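Local coordinates for protein mannan endo-1,4-beta-mannosidase (Bacillus subtilis, PDB 3CBW) that hydrolyses internal beta-1,4-mannosidic linkages in mannan, galactomannan and glucomannan, and so takes part in the breakdown of glucomannan, at residues 40-46 and 301-307; 172-176 and 273-277. The protein carries 3 engineered substitutions. All blocks are in the same frame, centred on the assembly; numbering follows the deposited sequence.

Contact 1 of 2, residues 40-46 and 301-307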
# COMPACT_ATOMS: atom_id res chain seq x y z
N ARG A 40 -12.52 12.08 -7.60
CA ARG A 40 -11.75 12.44 -6.40
C ARG A 40 -11.28 11.24 -5.57
O ARG A 40 -10.64 11.42 -4.54
CB ARG A 40 -12.52 13.43 -5.54
CG ARG A 40 -13.94 13.03 -5.21
CD ARG A 40 -14.62 14.12 -4.41
NE ARG A 40 -14.20 14.11 -3.02
CZ ARG A 40 -14.67 14.94 -2.09
NH1 ARG A 40 -15.53 15.89 -2.43
NH2 ARG A 40 -14.28 14.80 -0.83
N VAL A 41 -11.61 10.03 -6.03
CA VAL A 41 -11.16 8.81 -5.37
C VAL A 41 -10.64 7.87 -6.44
O VAL A 41 -11.42 7.40 -7.28
CB VAL A 41 -12.30 8.09 -4.58
CG1 VAL A 41 -11.76 6.86 -3.87
CG2 VAL A 41 -12.95 9.01 -3.58
N LEU A 42 -9.33 7.61 -6.44
CA LEU A 42 -8.78 6.67 -7.40
C LEU A 42 -9.24 5.25 -7.10
O LEU A 42 -9.19 4.80 -5.96
CB LEU A 42 -7.25 6.70 -7.41
CG LEU A 42 -6.59 7.72 -8.33
CD1 LEU A 42 -6.90 9.14 -7.89
CD2 LEU A 42 -5.09 7.51 -8.37
N SER A 43 -9.66 4.53 -8.13
CA SER A 43 -9.88 3.09 -8.00
C SER A 43 -8.54 2.36 -7.99
O SER A 43 -7.51 2.89 -8.43
CB SER A 43 -10.75 2.61 -9.15
OG SER A 43 -10.12 2.91 -10.38
N GLY A 44 -8.56 1.14 -7.50
CA GLY A 44 -7.34 0.36 -7.37
C GLY A 44 -7.66 -1.09 -7.23
O GLY A 44 -8.71 -1.48 -6.70
N ALA A 45 -6.71 -1.91 -7.69
CA ALA A 45 -6.82 -3.35 -7.55
C ALA A 45 -5.45 -3.97 -7.35
O ALA A 45 -4.47 -3.53 -7.94
CB ALA A 45 -7.46 -3.96 -8.77
N PHE A 46 -5.40 -5.00 -6.52
CA PHE A 46 -4.21 -5.82 -6.35
C PHE A 46 -4.09 -6.80 -7.51
O PHE A 46 -5.04 -7.53 -7.82
CB PHE A 46 -4.30 -6.58 -5.03
CG PHE A 46 -3.09 -7.42 -4.73
CD1 PHE A 46 -1.81 -6.86 -4.71
CD2 PHE A 46 -3.23 -8.78 -4.44
CE1 PHE A 46 -0.69 -7.63 -4.39
CE2 PHE A 46 -2.11 -9.55 -4.11
CZ PHE A 46 -0.85 -8.97 -4.09
N THR A 301 -10.96 10.37 1.62
CA THR A 301 -10.35 9.24 0.92
C THR A 301 -9.88 9.64 -0.48
O THR A 301 -10.66 10.17 -1.28
CB THR A 301 -11.37 8.09 0.77
OG1 THR A 301 -11.79 7.67 2.06
CG2 THR A 301 -10.74 6.91 0.05
N ILE A 302 -8.61 9.38 -0.78
CA ILE A 302 -8.07 9.68 -2.10
C ILE A 302 -7.95 8.46 -3.03
O ILE A 302 -7.82 8.64 -4.23
CB ILE A 302 -6.71 10.42 -2.04
CG1 ILE A 302 -5.62 9.57 -1.39
CG2 ILE A 302 -6.90 11.78 -1.33
CD1 ILE A 302 -4.21 10.10 -1.67
N TYR A 303 -7.97 7.25 -2.47
CA TYR A 303 -7.97 6.04 -3.29
C TYR A 303 -8.45 4.86 -2.49
O TYR A 303 -8.46 4.90 -1.25
CB TYR A 303 -6.60 5.77 -3.93
CG TYR A 303 -5.49 5.12 -3.12
CD1 TYR A 303 -5.46 3.74 -2.89
CD2 TYR A 303 -4.38 5.86 -2.73
CE1 TYR A 303 -4.39 3.14 -2.22
CE2 TYR A 303 -3.30 5.26 -2.07
CZ TYR A 303 -3.32 3.91 -1.83
OH TYR A 303 -2.24 3.32 -1.20
N PHE A 304 -8.87 3.82 -3.20
CA PHE A 304 -9.04 2.50 -2.59
C PHE A 304 -8.29 1.46 -3.42
O PHE A 304 -8.10 1.65 -4.62
CB PHE A 304 -10.53 2.12 -2.47
CG PHE A 304 -11.23 1.91 -3.79
CD1 PHE A 304 -11.17 0.68 -4.44
CD2 PHE A 304 -11.95 2.94 -4.37
CE1 PHE A 304 -11.82 0.49 -5.65
CE2 PHE A 304 -12.60 2.77 -5.58
CZ PHE A 304 -12.54 1.54 -6.22
N LEU A 305 -7.87 0.38 -2.76
CA LEU A 305 -7.22 -0.72 -3.46
C LEU A 305 -7.91 -2.01 -3.04
O LEU A 305 -7.69 -2.50 -1.94
CB LEU A 305 -5.71 -0.79 -3.14
CG LEU A 305 -4.93 -1.87 -3.90
CD1 LEU A 305 -4.23 -1.27 -5.08
CD2 LEU A 305 -3.93 -2.62 -3.01
N ALA A 306 -8.79 -2.49 -3.90
CA ALA A 306 -9.49 -3.73 -3.62
C ALA A 306 -8.57 -4.90 -3.89
O ALA A 306 -7.77 -4.86 -4.83
CB ALA A 306 -10.76 -3.83 -4.44
N TRP A 307 -8.67 -5.94 -3.07
CA TRP A 307 -7.83 -7.10 -3.30
C TRP A 307 -8.33 -7.92 -4.50
O TRP A 307 -9.34 -7.57 -5.12
CB TRP A 307 -7.72 -7.94 -2.02
CG TRP A 307 -6.35 -8.53 -1.78
CD1 TRP A 307 -6.01 -9.86 -1.74
CD2 TRP A 307 -5.14 -7.79 -1.53
NE1 TRP A 307 -4.66 -9.99 -1.48
CE2 TRP A 307 -4.11 -8.75 -1.34
CE3 TRP A 307 -4.82 -6.43 -1.46
CZ2 TRP A 307 -2.78 -8.38 -1.07
CZ3 TRP A 307 -3.49 -6.07 -1.20
CH2 TRP A 307 -2.50 -7.04 -1.00
O HOH W 1 -11.95 12.53 -2.23
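Gly44 is the hollow of this strand pair. A CB there would clash with Phe304 O, which occupies the place a side chain would take; the CA atoms of Gly44 and Leu305 are 4.1 Å apart. The Phe304 ring packs its face against the backbone at Ser43 and Gly44, with Ser43 CA 3.9 Å from the ring centroid in a CH-pi contact. Val41 CG1 meets the ring edge, 4.0 Å from Phe304 CD2. On the other side of the sheet, Leu42 CB touches Tyr303 CB at 3.7 Å. The segments are parallel parts of the first barrel strand, 41-49, and the last, 301-306; their pairing closes the (beta/alpha)8 TIM barrel of family 26 glycosidases. Four backbone hydrogen bonds hold them: Leu42 N to Ile302 O (2.9 Å), Phe304 N to Leu42 O (2.9 Å), Ala306 N to Gly44 O (3.0 Å) and Phe46 N to Ala306 O (2.9 Å). At the C-terminal end, Phe46 lies flat on Trp307, a substrate-binding residue by similarity. The Phe46 ring and Trp307 six-membered ring form an offset stack, with centroids 3.7 Å apart and planes at 14°. At the opposite end, water 1 bridges Arg40 O and Thr301 O.

Contact 2 of 2, residues 172-176 and 273-277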
# COMPACT_ATOMS: atom_id res chain seq x y z
N ARG A 172 4.22 0.71 0.11
CA ARG A 172 3.47 0.46 1.33
C ARG A 172 4.08 -0.71 2.10
O ARG A 172 3.58 -1.82 2.03
CB ARG A 172 2.00 0.19 0.96
CG ARG A 172 1.06 -0.01 2.15
CD ARG A 172 -0.37 -0.15 1.66
NE ARG A 172 -0.62 -1.37 0.89
CZ ARG A 172 -1.16 -2.48 1.36
NH1 ARG A 172 -1.52 -2.58 2.63
NH2 ARG A 172 -1.34 -3.51 0.56
N PRO A 173 5.18 -0.45 2.84
CA PRO A 173 5.87 -1.50 3.58
C PRO A 173 5.28 -1.71 4.98
O PRO A 173 4.70 -0.78 5.56
CB PRO A 173 7.27 -0.94 3.72
CG PRO A 173 7.04 0.55 3.89
CD PRO A 173 5.85 0.86 2.99
N LEU A 174 5.45 -2.91 5.53
CA LEU A 174 5.19 -3.15 6.96
C LEU A 174 3.76 -2.79 7.35
O LEU A 174 3.51 -2.16 8.38
CB LEU A 174 6.19 -2.39 7.82
CG LEU A 174 7.67 -2.64 7.57
CD1 LEU A 174 8.47 -1.69 8.44
CD2 LEU A 174 8.06 -4.08 7.84
N HIS A 175 2.81 -3.26 6.53
CA HIS A 175 1.40 -2.93 6.72
C HIS A 175 0.76 -3.77 7.82
O HIS A 175 1.30 -4.80 8.25
CB HIS A 175 0.67 -3.10 5.39
CG HIS A 175 0.67 -4.50 4.86
ND1 HIS A 175 1.82 -5.18 4.52
CD2 HIS A 175 -0.37 -5.31 4.53
CE1 HIS A 175 1.49 -6.38 4.05
NE2 HIS A 175 0.17 -6.47 4.03
N GLU A 176 -0.40 -3.31 8.30
CA GLU A 176 -1.18 -4.06 9.30
C GLU A 176 -0.38 -4.40 10.54
O GLU A 176 -0.53 -5.48 11.13
CB GLU A 176 -1.83 -5.30 8.69
CG GLU A 176 -2.78 -4.94 7.55
CD GLU A 176 -3.29 -6.12 6.74
OE1 GLU A 176 -3.13 -7.29 7.15
OE2 GLU A 176 -3.85 -5.86 5.64
N PHE A 273 -8.02 4.14 1.54
CA PHE A 273 -8.31 2.75 1.89
C PHE A 273 -7.32 1.86 1.16
O PHE A 273 -7.49 1.51 -0.02
CB PHE A 273 -9.76 2.38 1.57
CG PHE A 273 -10.72 2.89 2.61
CD1 PHE A 273 -10.73 2.31 3.88
CD2 PHE A 273 -11.55 3.97 2.38
CE1 PHE A 273 -11.56 2.79 4.88
CE2 PHE A 273 -12.40 4.44 3.38
CZ PHE A 273 -12.39 3.85 4.63
N THR A 274 -6.23 1.57 1.85
CA THR A 274 -5.04 1.00 1.25
C THR A 274 -5.18 -0.48 0.89
O THR A 274 -4.41 -0.98 0.08
CB THR A 274 -3.83 1.27 2.14
OG1 THR A 274 -4.18 0.99 3.50
CG2 THR A 274 -3.43 2.74 2.05
N GLU A 275 -6.15 -1.16 1.51
CA GLU A 275 -6.67 -2.48 1.09
C GLU A 275 -8.13 -2.49 1.44
O GLU A 275 -8.55 -1.95 2.46
CB GLU A 275 -6.04 -3.64 1.84
CG GLU A 275 -4.64 -3.92 1.46
CD GLU A 275 -4.12 -5.29 1.93
OE1 GLU A 275 -4.90 -6.23 2.19
OE2 GLU A 275 -2.91 -5.42 2.03
N VAL A 276 -8.94 -3.11 0.59
CA VAL A 276 -10.35 -3.30 0.90
C VAL A 276 -10.82 -4.64 0.36
O VAL A 276 -10.36 -5.10 -0.68
CB VAL A 276 -11.26 -2.13 0.36
CG1 VAL A 276 -11.12 -1.94 -1.10
CG2 VAL A 276 -12.74 -2.38 0.67
N GLY A 277 -11.73 -5.26 1.09
CA GLY A 277 -12.48 -6.37 0.54
C GLY A 277 -13.46 -6.91 1.55
O GLY A 277 -13.48 -6.50 2.71
O HOH W 2 -1.95 -7.79 2.76
O HOH W 3 -4.47 -8.20 4.04
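Charge pairing dominates this contact. Arg172 reaches into the barrel interior and makes a salt bridge to Glu275, with Arg172 NH2 2.9 Å from Glu275 OE2. Arg172 NH1 also donates to Glu275 OE2, at 3.2 Å. NH1 pairs with Asp249 as well, and NE with Gln110. The two catalytic carboxyl groups also come close: Glu176 OE2 lies 3.6 Å from Glu275 OE1. By similarity, Glu176 is the proton donor and Glu275 the nucleophile of a retaining glycosidase, placed after barrel strand 169-172 and on strand 271-278. Water 3 donates to Glu176 OE2 (2.9 Å) and to Glu275 OE1 (2.7 Å). Water 2 donates to Glu275 OE2 (2.7 Å) and is hydrogen-bonded to His175 NE2 (2.8 Å). This bridge fits the role assigned to His175 by similarity, keeping the nucleophile in position. Outside the pair, Tyr251 bonds Glu275 OE1 and Trp181 bonds Glu176 OE1. Van der Waals contact is slight: Arg172 CD meets Thr274 CB at 3.8 Å, and His175 CD2 comes within 3.6 Å of Glu275 OE2. The salt bridge should favour a charged Glu275, as a nucleophile requires. The closeness of the carboxyls would disfavour two negative charges and is consistent with a proton on Glu176.

Overall arrangement
Both contacts belong to one TIM barrel, and their centres are about 11 Å apart. Along the chain contact 2 is nested within contact 1: 40-46 comes first, then 172-176, 273-277 and 301-307. Contact 1 joins neighbouring strands in the barrel wall. Contact 2 instead spans the interior, between the end of strand 169-172 and strand 271-278. The two meet because strands 271-278 and 301-306 are neighbours in the sheet. Leu305 O and Val276 N are 2.9 Å apart, a probable hydrogen bond, and Trp307 CZ3 packs 3.3 Å from Glu275 CD. The strand pair that closes the barrel thus carries a substrate-binding tryptophan, assigned by similarity, to the side of the probable nucleophile.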